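Local coordinates for protein RhCC (Rhodococcus jostii RHA1, PDB 4U5P) that probably works as an unusual cofactor-independent oxygenase of the tautomerase superfamily, assembling as a trimer and binding magnesium, at residues R65-A70 against H104-P109. Sequence-based numbering, arbitrary orientation.
Sequences RLDHIA and HIDETP. With MG (magnesium ion), chain F.
Arg65 and His104 sit abreast on neighbouring parallel strands, and the aliphatic part of the arginine passes the imidazole, with Arg65 CG 3.6 Å from His104 CE1. With CG anti to the backbone N (chi1 -179°) and the chain extended as far as NE, the guanidinium is carried along the sheet face towards Asp67 and Asp106. There Arg65 NH1 forms a salt bridge 2.9 Å long to Asp67 OD1, which it meets from above the carboxylate plane. A water that accepts from Arg65 NH2 lies within hydrogen-bonding distance, 2.7 Å, of both Asp67 OD1 and Asp106 OD2. On the other face, Leu66 CG packs 3.7 Å from Ile105 CG1, while Ile105 CG2 lies over one face of the His68 ring, a CH-pi contact. Another water lies between His68 ND1 and Glu107 OE2, donating to the latter; His68 NE2 bonds Tyr28 OH, and Glu107 is held by Met73 N and Arg79. Between the two faces, the strands are tied by Leu66 N to His104 O, Asp106 N to Leu66 O and His68 N to Asp106 O, and Thr108 N to His68 O continues the pattern past the strand ends. This is the pairing of a beta-alpha-beta unit, whose helix 76-90 packs on Ile105 and His68 through Met82 and Met83. Arg65 NE forms a salt bridge and His104 NE2 a hydrogen bond to Asp67 OD2 of the second subunit, and Asp67 OD2 is held likewise by the third; His104 ND1 bonds Arg63. An alanine in place of Arg65 would probably leave Asp67 without its arginine partners within and between subunits. Asp106 OD2 binds magnesium at 2.2 Å, together with Asp106 of both other subunits and three waters; the cation and nearby guanidinium probably offset the negative charge collected there.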
loop_
_atom_site.group_PDB
_atom_site.type_symbol
_atom_site.label_atom_id
_atom_site.label_comp_id
_atom_site.label_asym_id
_atom_site.label_seq_id
_atom_site.Cartn_x
_atom_site.Cartn_y
_atom_site.Cartn_z
ATOM N N ARG B 65 -3.784 5.386 5.554
ATOM C CA ARG B 65 -4.167 4.983 4.207
ATOM C C ARG B 65 -5.077 3.763 4.316
ATOM O O ARG B 65 -4.792 2.845 5.095
ATOM C CB ARG B 65 -2.931 4.655 3.359
ATOM C CG ARG B 65 -3.259 4.253 1.947
ATOM C CD ARG B 65 -2.087 3.619 1.247
ATOM N NE ARG B 65 -2.422 3.399 -0.157
ATOM C CZ ARG B 65 -3.215 2.430 -0.597
ATOM N NH1 ARG B 65 -3.770 1.549 0.243
ATOM N NH2 ARG B 65 -3.461 2.344 -1.893
ATOM N N LEU B 66 -6.177 3.751 3.566
ATOM C CA LEU B 66 -7.034 2.563 3.550
ATOM C C LEU B 66 -7.506 2.156 2.172
ATOM O O LEU B 66 -7.613 2.988 1.278
ATOM C CB LEU B 66 -8.253 2.757 4.448
ATOM C CG LEU B 66 -9.096 4.011 4.318
ATOM C CD1 LEU B 66 -10.564 3.765 4.605
ATOM C CD2 LEU B 66 -8.552 5.034 5.303
ATOM N N ASP B 67 -7.754 0.847 2.024
ATOM C CA ASP B 67 -8.459 0.286 0.875
ATOM C C ASP B 67 -9.879 -0.066 1.266
ATOM O O ASP B 67 -10.117 -0.641 2.330
ATOM C CB ASP B 67 -7.780 -0.982 0.335
ATOM C CG ASP B 67 -6.464 -0.708 -0.373
ATOM O OD1 ASP B 67 -6.251 0.418 -0.862
ATOM O OD2 ASP B 67 -5.645 -1.648 -0.468
ATOM N N HIS B 68 -10.820 0.295 0.404
ATOM C CA HIS B 68 -12.184 -0.216 0.481
ATOM C C HIS B 68 -12.362 -1.272 -0.590
ATOM O O HIS B 68 -12.175 -0.992 -1.773
ATOM C CB HIS B 68 -13.210 0.886 0.281
ATOM C CG HIS B 68 -13.524 1.656 1.523
ATOM N ND1 HIS B 68 -14.480 2.647 1.552
ATOM C CD2 HIS B 68 -13.030 1.567 2.781
ATOM C CE1 HIS B 68 -14.549 3.150 2.773
ATOM N NE2 HIS B 68 -13.682 2.511 3.536
ATOM N N ILE B 69 -12.739 -2.468 -0.162
ATOM C CA ILE B 69 -12.826 -3.625 -1.041
ATOM C C ILE B 69 -14.278 -4.100 -1.171
ATOM O O ILE B 69 -14.762 -4.357 -2.272
ATOM C CB ILE B 69 -11.956 -4.798 -0.516
ATOM C CG1 ILE B 69 -10.531 -4.318 -0.180
ATOM C CG2 ILE B 69 -11.921 -5.933 -1.545
ATOM C CD1 ILE B 69 -9.790 -5.189 0.822
ATOM N N ALA B 70 -14.969 -4.191 -0.040
ATOM C CA ALA B 70 -16.287 -4.838 0.028
ATOM C C ALA B 70 -17.410 -4.065 -0.681
ATOM O O ALA B 70 -18.295 -4.668 -1.291
ATOM C CB ALA B 70 -16.671 -5.077 1.477
ATOM N N HIS B 104 -6.117 9.095 3.213
ATOM C CA HIS B 104 -6.785 8.899 1.931
ATOM C C HIS B 104 -7.237 7.460 1.736
ATOM O O HIS B 104 -6.775 6.552 2.436
ATOM C CB HIS B 104 -5.902 9.352 0.760
ATOM C CG HIS B 104 -4.747 8.450 0.451
ATOM N ND1 HIS B 104 -3.605 8.415 1.220
ATOM C CD2 HIS B 104 -4.529 7.603 -0.580
ATOM C CE1 HIS B 104 -2.746 7.561 0.695
ATOM N NE2 HIS B 104 -3.281 7.054 -0.399
ATOM N N ILE B 105 -8.172 7.292 0.802
ATOM C CA ILE B 105 -8.807 6.007 0.527
ATOM C C ILE B 105 -8.645 5.624 -0.931
ATOM O O ILE B 105 -8.756 6.470 -1.827
ATOM C CB ILE B 105 -10.320 6.025 0.849
ATOM C CG1 ILE B 105 -10.583 6.654 2.220
ATOM C CG2 ILE B 105 -10.918 4.596 0.719
ATOM C CD1 ILE B 105 -12.046 6.701 2.605
ATOM N N ASP B 106 -8.401 4.339 -1.169
ATOM C CA ASP B 106 -8.494 3.785 -2.515
ATOM C C ASP B 106 -9.602 2.739 -2.542
ATOM O O ASP B 106 -9.876 2.096 -1.538
ATOM C CB ASP B 106 -7.163 3.172 -2.965
ATOM C CG ASP B 106 -7.107 2.934 -4.477
ATOM O OD1 ASP B 106 -7.836 3.640 -5.211
ATOM O OD2 ASP B 106 -6.313 2.079 -4.942
ATOM N N GLU B 107 -10.250 2.599 -3.686
ATOM C CA GLU B 107 -11.243 1.545 -3.872
ATOM C C GLU B 107 -10.623 0.493 -4.780
ATOM O O GLU B 107 -10.100 0.818 -5.853
ATOM C CB GLU B 107 -12.547 2.106 -4.450
ATOM C CG GLU B 107 -13.252 3.091 -3.504
ATOM C CD GLU B 107 -14.591 3.593 -4.044
ATOM O OE1 GLU B 107 -14.618 4.121 -5.172
ATOM O OE2 GLU B 107 -15.614 3.486 -3.334
ATOM N N THR B 108 -10.629 -0.759 -4.317
ATOM C CA THR B 108 -9.991 -1.851 -5.049
ATOM C C THR B 108 -11.051 -2.901 -5.431
ATOM O O THR B 108 -12.137 -2.931 -4.848
ATOM C CB THR B 108 -8.856 -2.500 -4.225
ATOM O OG1 THR B 108 -9.402 -3.179 -3.091
ATOM C CG2 THR B 108 -7.869 -1.431 -3.732
ATOM N N PRO B 109 -10.743 -3.751 -6.428
ATOM C CA PRO B 109 -11.744 -4.693 -6.966
ATOM C C PRO B 109 -12.302 -5.707 -5.955
ATOM O O PRO B 109 -11.578 -6.474 -5.323
ATOM C CB PRO B 109 -10.971 -5.420 -8.078
ATOM C CG PRO B 109 -9.852 -4.518 -8.440
ATOM C CD PRO B 109 -9.478 -3.803 -7.183
HETATM MG MG MG F . -5.749 1.521 -6.969
HETATM O O HOH W 1 -4.984 0.541 -3.195
HETATM O O HOH W 2 -15.809 2.246 -0.909
HETATM O O HOH W 3 -6.636 3.363 -7.603
HETATM O O HOH W 4 -7.638 0.647 -7.354
HETATM O O HOH W 5 -5.433 1.246 -8.998
#